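Local coordinates for protein N-acetylglucosamine 2-epimerase (Xylella fastidiosa, PDB 3GT5) that probably acts as a sugar isomerase or epimerase of the N-acylglucosamine 2-epimerase family, built on a helical barrel fold, at residues L201-R204 with I205-Q209; H220-M223 with R224-D228; R330-Q333 with W334-R337. All coordinates share one frame; numbering follows the deposited sequence.

Interaction 1 (L201-R204 with I205-Q209)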
loop_
_atom_site.group_PDB
_atom_site.type_symbol
_atom_site.label_atom_id
_atom_site.label_comp_id
_atom_site.label_asym_id
_atom_site.label_seq_id
_atom_site.Cartn_x
_atom_site.Cartn_y
_atom_site.Cartn_z
ATOM N N LEU A 201 9.826 -13.108 2.557
ATOM C CA LEU A 201 9.527 -11.839 3.267
ATOM C C LEU A 201 8.354 -12.039 4.220
ATOM O O LEU A 201 8.415 -11.623 5.396
ATOM C CB LEU A 201 9.200 -10.719 2.284
ATOM C CG LEU A 201 10.268 -10.229 1.313
ATOM C CD1 LEU A 201 9.684 -9.177 0.313
ATOM C CD2 LEU A 201 11.520 -9.671 2.040
ATOM N N ALA A 202 7.266 -12.651 3.730
ATOM C CA ALA A 202 6.126 -12.969 4.625
ATOM C C ALA A 202 6.489 -13.844 5.833
ATOM O O ALA A 202 6.089 -13.580 6.950
ATOM C CB ALA A 202 4.954 -13.603 3.843
ATOM N N ASP A 203 7.288 -14.873 5.607
ATOM C CA ASP A 203 7.699 -15.747 6.678
ATOM C C ASP A 203 8.526 -14.986 7.726
ATOM O O ASP A 203 8.241 -15.048 8.947
ATOM C CB ASP A 203 8.511 -16.875 6.107
ATOM C CG ASP A 203 9.167 -17.709 7.205
ATOM O OD1 ASP A 203 8.456 -18.176 8.094
ATOM O OD2 ASP A 203 10.430 -17.789 7.225
ATOM N N ARG A 204 9.503 -14.235 7.253
ATOM C CA ARG A 204 10.413 -13.517 8.167
ATOM C C ARG A 204 9.645 -12.472 8.976
ATOM O O ARG A 204 9.837 -12.351 10.196
ATOM C CB ARG A 204 11.560 -12.864 7.413
ATOM C CG ARG A 204 12.531 -13.821 6.759
ATOM C CD ARG A 204 13.154 -14.821 7.708
ATOM N NE ARG A 204 14.163 -15.578 6.944
ATOM C CZ ARG A 204 13.889 -16.643 6.195
ATOM N NH1 ARG A 204 12.659 -17.124 6.160
ATOM N NH2 ARG A 204 14.854 -17.253 5.493
ATOM N N ILE A 205 8.788 -11.714 8.323
ATOM C CA ILE A 205 8.029 -10.669 9.069
ATOM C C ILE A 205 6.896 -11.266 9.949
ATOM O O ILE A 205 6.776 -10.941 11.153
ATOM C CB ILE A 205 7.447 -9.609 8.116
ATOM C CG1 ILE A 205 8.544 -8.859 7.346
ATOM C CG2 ILE A 205 6.535 -8.587 8.894
ATOM C CD1 ILE A 205 9.564 -7.992 8.202
ATOM N N THR A 206 5.982 -12.034 9.359
ATOM C CA THR A 206 4.753 -12.413 10.075
ATOM C C THR A 206 4.958 -13.583 11.059
ATOM O O THR A 206 4.123 -13.787 11.877
ATOM C CB THR A 206 3.562 -12.698 9.157
ATOM O OG1 THR A 206 3.803 -13.950 8.457
ATOM C CG2 THR A 206 3.338 -11.550 8.189
ATOM N N ARG A 207 6.077 -14.308 10.954
ATOM C CA ARG A 207 6.423 -15.360 11.903
ATOM C C ARG A 207 7.599 -14.965 12.770
ATOM O O ARG A 207 7.393 -14.741 13.974
ATOM C CB ARG A 207 6.619 -16.705 11.209
ATOM C CG ARG A 207 5.346 -17.152 10.507
ATOM C CD ARG A 207 5.191 -18.683 10.468
ATOM N NE ARG A 207 6.158 -19.238 9.563
ATOM C CZ ARG A 207 6.268 -20.529 9.268
ATOM N NH1 ARG A 207 7.182 -20.901 8.393
ATOM N NH2 ARG A 207 5.504 -21.439 9.863
ATOM N N ARG A 208 8.803 -14.854 12.212
ATOM C CA ARG A 208 9.965 -14.550 13.052
ATOM C C ARG A 208 9.880 -13.214 13.778
ATOM O O ARG A 208 10.073 -13.164 14.999
ATOM C CB ARG A 208 11.243 -14.587 12.251
ATOM C CG ARG A 208 12.456 -14.702 13.136
ATOM C CD ARG A 208 13.723 -14.626 12.270
ATOM N NE ARG A 208 13.872 -13.339 11.562
ATOM C CZ ARG A 208 14.717 -13.122 10.545
ATOM N NH1 ARG A 208 15.511 -14.104 10.099
ATOM N NH2 ARG A 208 14.771 -11.931 9.955
ATOM N N GLN A 209 9.647 -12.152 13.033
ATOM C CA GLN A 209 9.611 -10.819 13.662
ATOM C C GLN A 209 8.404 -10.657 14.560
ATOM O O GLN A 209 8.519 -10.049 15.645
ATOM C CB GLN A 209 9.708 -9.657 12.653
ATOM C CG GLN A 209 10.986 -9.651 11.750
ATOM C CD GLN A 209 12.265 -9.722 12.544
ATOM O OE1 GLN A 209 13.079 -10.625 12.345
ATOM N NE2 GLN A 209 12.467 -8.758 13.435
HETATM O O HOH W 1 16.906 -15.427 7.740
#
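Arg207 turns the side of its guanidinium group to Asp203, so that NE and NH1 both meet the same carboxylate oxygen close to the guanidinium plane. From Arg207 NE to Asp203 OD1 is 2.9 Å, and from Arg207 NH1 to that oxygen 3.0 Å; the first nitrogen comes nearly in line with the C-O bond, the second from above the carboxylate plane. The carboxylate and guanidinium planes stand 68° apart, so the grip is side-on but not coplanar. On the next residue, the Arg208 guanidinium has the aliphatic carbon Arg204 CD over one face, 3.4 Å from Arg208 NH1 and displaced toward the rim, while Gln209 OE1 sits at its edge and accepts from both NE and NH2. Arg208 reaches back across Arg204 because its CG lies anti to the backbone N (chi1 -162°) and its chain then bends at chi3.

Underneath, Ala202 O takes two donors from opposite faces of its carbonyl plane, the backbone N and the hydroxyl of Thr206, with Thr206 OG1 at 2.8 Å. The helix then widens into a pi-type turn: Gln209 N binds Arg204 O at 2.9 Å, five residues back. Ile205 and Leu201 face inward, where strand 155-160 and helix 172-189 cover them. Gln209 NE2 goes on to Trp225, and Arg207 also forms a cation-pi contact with Trp268.

Asp203 thus shares its charge between two arginines, since Arg204 NH1 makes a salt bridge to Asp203 OD2 whose hydrogen bond is weak, being far from straight. Arg204 NE and Arg208 NH1, 3.7 Å apart, are like charges; a water accepting from both, weakly from Arg208, probably eases their repulsion, and the Asp203 carboxylate, paired with Arg204, probably offsets part of the charge.

Interaction 2 (H220-M223 with R224-D228)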
loop_
_atom_site.group_PDB
_atom_site.type_symbol
_atom_site.label_atom_id
_atom_site.label_comp_id
_atom_site.label_asym_id
_atom_site.label_seq_id
_atom_site.Cartn_x
_atom_site.Cartn_y
_atom_site.Cartn_z
ATOM N N HIS A 220 9.403 -1.093 13.679
ATOM C CA HIS A 220 10.790 -0.594 13.724
ATOM C C HIS A 220 11.769 -1.520 14.428
ATOM O O HIS A 220 11.464 -2.078 15.451
ATOM C CB HIS A 220 10.817 0.728 14.462
ATOM C CG HIS A 220 9.776 1.672 13.996
ATOM N ND1 HIS A 220 9.664 2.036 12.672
ATOM C CD2 HIS A 220 8.772 2.297 14.653
ATOM C CE1 HIS A 220 8.664 2.896 12.542
ATOM N NE2 HIS A 220 8.102 3.064 13.725
ATOM N N TYR A 221 12.936 -1.696 13.827
ATOM C CA TYR A 221 13.928 -2.613 14.331
ATOM C C TYR A 221 15.352 -2.030 14.230
ATOM O O TYR A 221 15.622 -1.076 13.521
ATOM C CB TYR A 221 13.885 -3.957 13.572
ATOM C CG TYR A 221 12.530 -4.591 13.553
ATOM C CD1 TYR A 221 12.159 -5.570 14.481
ATOM C CD2 TYR A 221 11.587 -4.181 12.607
ATOM C CE1 TYR A 221 10.859 -6.142 14.457
ATOM C CE2 TYR A 221 10.303 -4.737 12.583
ATOM C CZ TYR A 221 9.951 -5.713 13.511
ATOM O OH TYR A 221 8.675 -6.274 13.508
ATOM N N ASP A 222 16.272 -2.635 14.985
ATOM C CA ASP A 222 17.665 -2.277 14.891
ATOM C C ASP A 222 18.341 -3.084 13.774
ATOM O O ASP A 222 17.681 -3.896 13.120
ATOM C CB ASP A 222 18.380 -2.429 16.260
ATOM C CG ASP A 222 18.478 -3.878 16.779
ATOM O OD1 ASP A 222 18.380 -4.880 16.038
ATOM O OD2 ASP A 222 18.711 -4.018 18.010
ATOM N N MET A 223 19.652 -2.919 13.626
ATOM C CA MET A 223 20.394 -3.596 12.551
ATOM C C MET A 223 20.422 -5.138 12.661
ATOM O O MET A 223 20.703 -5.843 11.668
ATOM C CB MET A 223 21.830 -3.025 12.516
ATOM C CG MET A 223 22.772 -3.527 13.624
ATOM S SD MET A 223 24.423 -2.745 13.421
ATOM C CE MET A 223 24.932 -3.478 11.870
ATOM N N ARG A 224 20.153 -5.678 13.838
ATOM C CA ARG A 224 20.081 -7.116 14.039
ATOM C C ARG A 224 18.620 -7.632 14.032
ATOM O O ARG A 224 18.315 -8.748 14.425
ATOM C CB ARG A 224 20.816 -7.505 15.346
ATOM C CG ARG A 224 22.314 -7.498 15.177
ATOM C CD ARG A 224 22.990 -7.726 16.477
ATOM N NE ARG A 224 22.931 -6.571 17.372
ATOM C CZ ARG A 224 23.831 -5.582 17.421
ATOM N NH1 ARG A 224 23.690 -4.611 18.313
ATOM N NH2 ARG A 224 24.847 -5.519 16.564
ATOM N N TRP A 225 17.718 -6.795 13.526
ATOM C CA TRP A 225 16.311 -7.071 13.491
ATOM C C TRP A 225 15.701 -7.427 14.855
ATOM O O TRP A 225 14.727 -8.154 14.943
ATOM C CB TRP A 225 15.973 -8.100 12.414
ATOM C CG TRP A 225 16.089 -7.541 11.033
ATOM C CD1 TRP A 225 17.180 -7.586 10.211
ATOM C CD2 TRP A 225 15.083 -6.816 10.332
ATOM N NE1 TRP A 225 16.898 -6.956 9.017
ATOM C CE2 TRP A 225 15.604 -6.501 9.060
ATOM C CE3 TRP A 225 13.777 -6.441 10.638
ATOM C CZ2 TRP A 225 14.858 -5.788 8.107
ATOM C CZ3 TRP A 225 13.047 -5.754 9.713
ATOM C CH2 TRP A 225 13.588 -5.428 8.460
ATOM N N GLU A 226 16.254 -6.843 15.915
ATOM C CA GLU A 226 15.591 -6.834 17.226
ATOM C C GLU A 226 14.689 -5.587 17.310
ATOM O O GLU A 226 14.965 -4.568 16.698
ATOM C CB GLU A 226 16.626 -6.790 18.355
ATOM C CG GLU A 226 17.460 -8.061 18.422
ATOM C CD GLU A 226 16.633 -9.306 18.585
ATOM O OE1 GLU A 226 15.718 -9.324 19.433
ATOM O OE2 GLU A 226 16.877 -10.302 17.857
ATOM N N VAL A 227 13.618 -5.694 18.070
ATOM C CA VAL A 227 12.616 -4.638 18.112
ATOM C C VAL A 227 13.215 -3.331 18.649
ATOM O O VAL A 227 13.926 -3.344 19.679
ATOM C CB VAL A 227 11.412 -5.035 18.998
ATOM C CG1 VAL A 227 10.471 -3.825 19.125
ATOM C CG2 VAL A 227 10.682 -6.246 18.391
ATOM N N ASP A 228 12.927 -2.222 17.979
ATOM C CA ASP A 228 13.257 -0.869 18.451
ATOM C C ASP A 228 11.938 -0.280 18.981
ATOM O O ASP A 228 11.136 0.217 18.251
ATOM C CB ASP A 228 13.868 -0.018 17.329
ATOM C CG ASP A 228 14.326 1.368 17.804
ATOM O OD1 ASP A 228 13.878 1.794 18.909
ATOM O OD2 ASP A 228 15.097 2.023 17.071
HETATM O O HOH W 2 16.067 1.472 14.570
HETATM O O HOH W 3 20.438 -5.951 18.871
HETATM O O HOH W 4 16.755 -3.137 19.748
#
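Asp222 and Glu226 close a tight hairpin turn, and one carboxylate oxygen does much of the work. Asp222 OD1 accepts from Arg224 N and from Glu226 N, each at 2.9 Å, the two donors arriving from opposite faces of the carboxylate plane. The first of these bonds makes an Asx turn. With CG set between the backbone N and the carbonyl carbon (chi1 66°), the aspartate folds over its own turn and reaches both amides. Behind it, Asp222 O receives Trp225 N in a type I beta turn, and Asp222 N binds Glu226 O at 2.9 Å. Trp225 adopts a left-handed helical backbone conformation, so the loop is a type I turn with a G1-type bulge.

Further along, Tyr221 pairs with Val227 as a non-hydrogen-bonded bridge, flanked by the bond from Asp228 N to His220 O, also 2.9 Å. On one side of the hairpin Trp225 CE3 lies over one face of the Tyr221 ring, with Tyr221 CD2 3.6 Å from Trp225 CZ3; the rings meet obliquely, their planes 43° apart. Val227 CG2 touches Tyr221 CE1 at 3.9 Å. Waters join Asp222 OD2 to Arg224 NE and to Val227 O.

Glu226 reaches out to Lys212 in a salt bridge. Strand 220-221 runs antiparallel to strand 170-171 through backbone bonds between Tyr221 and Arg170, while Tyr221 and Trp225 rest on the start of helix 172-189.

Interaction 3 (R330-Q333 with W334-R337)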
loop_
_atom_site.group_PDB
_atom_site.type_symbol
_atom_site.label_atom_id
_atom_site.label_comp_id
_atom_site.label_asym_id
_atom_site.label_seq_id
_atom_site.Cartn_x
_atom_site.Cartn_y
_atom_site.Cartn_z
ATOM N N ARG A 330 -18.317 -14.688 10.231
ATOM C CA ARG A 330 -17.942 -13.553 11.055
ATOM C C ARG A 330 -17.020 -12.616 10.250
ATOM O O ARG A 330 -17.024 -11.407 10.481
ATOM C CB ARG A 330 -17.278 -13.993 12.375
ATOM C CG ARG A 330 -18.289 -14.634 13.391
ATOM C CD ARG A 330 -17.623 -15.298 14.627
ATOM N NE ARG A 330 -16.593 -16.281 14.275
ATOM C CZ ARG A 330 -15.731 -16.832 15.147
ATOM N NH1 ARG A 330 -15.761 -16.523 16.449
ATOM N NH2 ARG A 330 -14.829 -17.715 14.719
ATOM N N TYR A 331 -16.238 -13.172 9.310
ATOM C CA TYR A 331 -15.396 -12.329 8.438
ATOM C C TYR A 331 -16.217 -11.492 7.446
ATOM O O TYR A 331 -15.854 -10.366 7.153
ATOM C CB TYR A 331 -14.296 -13.124 7.736
ATOM C CG TYR A 331 -13.235 -13.628 8.677
ATOM C CD1 TYR A 331 -12.500 -12.757 9.470
ATOM C CD2 TYR A 331 -12.962 -15.005 8.775
ATOM C CE1 TYR A 331 -11.537 -13.233 10.347
ATOM C CE2 TYR A 331 -11.985 -15.492 9.664
ATOM C CZ TYR A 331 -11.287 -14.607 10.443
ATOM O OH TYR A 331 -10.328 -15.077 11.318
ATOM N N TRP A 332 -17.333 -12.005 6.945
ATOM C CA TRP A 332 -18.201 -11.173 6.121
ATOM C C TRP A 332 -18.904 -10.095 6.944
ATOM O O TRP A 332 -19.150 -9.003 6.429
ATOM C CB TRP A 332 -19.230 -12.002 5.339
ATOM C CG TRP A 332 -18.685 -12.686 4.091
ATOM C CD1 TRP A 332 -18.741 -14.026 3.799
ATOM C CD2 TRP A 332 -18.095 -12.056 2.946
ATOM N NE1 TRP A 332 -18.193 -14.266 2.573
ATOM C CE2 TRP A 332 -17.799 -13.076 2.015
ATOM C CE3 TRP A 332 -17.775 -10.732 2.622
ATOM C CZ2 TRP A 332 -17.147 -12.822 0.811
ATOM C CZ3 TRP A 332 -17.178 -10.468 1.387
ATOM C CH2 TRP A 332 -16.860 -11.517 0.505
ATOM N N GLN A 333 -19.251 -10.405 8.200
ATOM C CA GLN A 333 -19.786 -9.395 9.106
ATOM C C GLN A 333 -18.770 -8.272 9.321
ATOM O O GLN A 333 -19.148 -7.089 9.351
ATOM C CB GLN A 333 -20.280 -10.013 10.413
ATOM C CG GLN A 333 -21.547 -10.796 10.133
ATOM C CD GLN A 333 -21.879 -11.835 11.156
ATOM O OE1 GLN A 333 -21.216 -11.979 12.191
ATOM N NE2 GLN A 333 -22.931 -12.599 10.862
ATOM N N TRP A 334 -17.490 -8.622 9.432
ATOM C CA TRP A 334 -16.456 -7.567 9.536
ATOM C C TRP A 334 -16.403 -6.709 8.282
ATOM O O TRP A 334 -16.353 -5.495 8.346
ATOM C CB TRP A 334 -15.077 -8.139 9.848
ATOM C CG TRP A 334 -14.861 -8.256 11.328
ATOM C CD1 TRP A 334 -14.790 -9.396 12.059
ATOM C CD2 TRP A 334 -14.682 -7.175 12.251
ATOM N NE1 TRP A 334 -14.592 -9.098 13.378
ATOM C CE2 TRP A 334 -14.493 -7.744 13.525
ATOM C CE3 TRP A 334 -14.625 -5.787 12.116
ATOM C CZ2 TRP A 334 -14.291 -6.970 14.664
ATOM C CZ3 TRP A 334 -14.427 -5.021 13.234
ATOM C CH2 TRP A 334 -14.265 -5.622 14.504
ATOM N N TYR A 335 -16.387 -7.372 7.140
ATOM C CA TYR A 335 -16.450 -6.695 5.842
ATOM C C TYR A 335 -17.580 -5.673 5.779
ATOM O O TYR A 335 -17.366 -4.533 5.388
ATOM C CB TYR A 335 -16.642 -7.736 4.747
ATOM C CG TYR A 335 -16.678 -7.201 3.343
ATOM C CD1 TYR A 335 -15.512 -6.914 2.662
ATOM C CD2 TYR A 335 -17.882 -6.985 2.686
ATOM C CE1 TYR A 335 -15.518 -6.405 1.362
ATOM C CE2 TYR A 335 -17.896 -6.469 1.395
ATOM C CZ TYR A 335 -16.730 -6.186 0.728
ATOM O OH TYR A 335 -16.778 -5.668 -0.564
ATOM N N ASP A 336 -18.768 -6.103 6.183
ATOM C CA ASP A 336 -19.962 -5.265 6.112
ATOM C C ASP A 336 -19.870 -4.080 7.052
ATOM O O ASP A 336 -20.231 -2.985 6.685
ATOM C CB ASP A 336 -21.236 -6.063 6.463
ATOM C CG ASP A 336 -21.645 -7.089 5.397
ATOM O OD1 ASP A 336 -21.151 -7.127 4.241
ATOM O OD2 ASP A 336 -22.538 -7.894 5.741
ATOM N N ARG A 337 -19.376 -4.273 8.262
ATOM C CA ARG A 337 -19.296 -3.137 9.192
ATOM C C ARG A 337 -18.210 -2.131 8.825
ATOM O O ARG A 337 -18.363 -0.909 9.042
ATOM C CB ARG A 337 -19.246 -3.593 10.674
ATOM C CG ARG A 337 -17.960 -4.130 11.227
ATOM C CD ARG A 337 -18.105 -4.395 12.786
ATOM N NE ARG A 337 -19.144 -5.388 13.123
ATOM C CZ ARG A 337 -19.007 -6.730 13.188
ATOM N NH1 ARG A 337 -17.857 -7.351 12.963
ATOM N NH2 ARG A 337 -20.057 -7.481 13.504
#
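Trp332 and Tyr335 point the same way from the helix, yet their rings stand almost perpendicular, with planes at 88° and centroids 5.2 Å apart. This is an edge-to-face pair: the six-membered edge of the indole, atoms CE3 and CZ3, is directed at the tyrosine face, and Trp332 CE3 comes 3.7 Å from Tyr335 CD2. The tyrosine gets under that edge because its CG lies anti to the backbone N (chi1 -178°), whereas Trp332 CG sits beside its backbone N, anti to the carbonyl carbon (chi1 -79°).

On another face of the helix, Arg337 folds back along the backbone. Its guanidinium carries Gln333 O over the centre of one face, 3.9 Å from Arg337 CZ, and Arg337 NH1 sits above the middle of the Trp334 ring. Trp334 itself leans back on the preceding turn, where Trp334 CD1 is 3.4 Å from Arg330 O. Four regular i to i+4 backbone bonds run beneath, among them Arg337 N to Gln333 O at 3.0 Å.

Tyr335 OH binds Phe5 O and Asp336 forms a salt bridge with Arg6, so the N-terminal segment packs against this side; Tyr331 and Trp334 meet Phe277 of helix 269-284. The charge of Arg337 is probably stabilised by both the carbonyl dipole and the indole pi cloud, while the ring pair probably combines dispersion with C-H edge to pi-face electrostatics.

The three contacts follow one another in series, with none nested in or crossing another. From the N terminus, interaction 1 comes first, joining successive turns near the end of helix 192-211. The chain then reaches strand 220-221, and interaction 2 closes the hairpin that this strand begins. These two touch: Gln209 NE2 lies 2.8 Å from Trp225 O, a probable hydrogen bond that fastens the helix end to the hairpin. Interaction 3 sits much later, on helix 329-346, again between adjacent turns; its centre is about 26 Å from that of interaction 1 and 35 Å from that of interaction 2, and its helix also receives the N-terminal segment, through Tyr335 and Asp336.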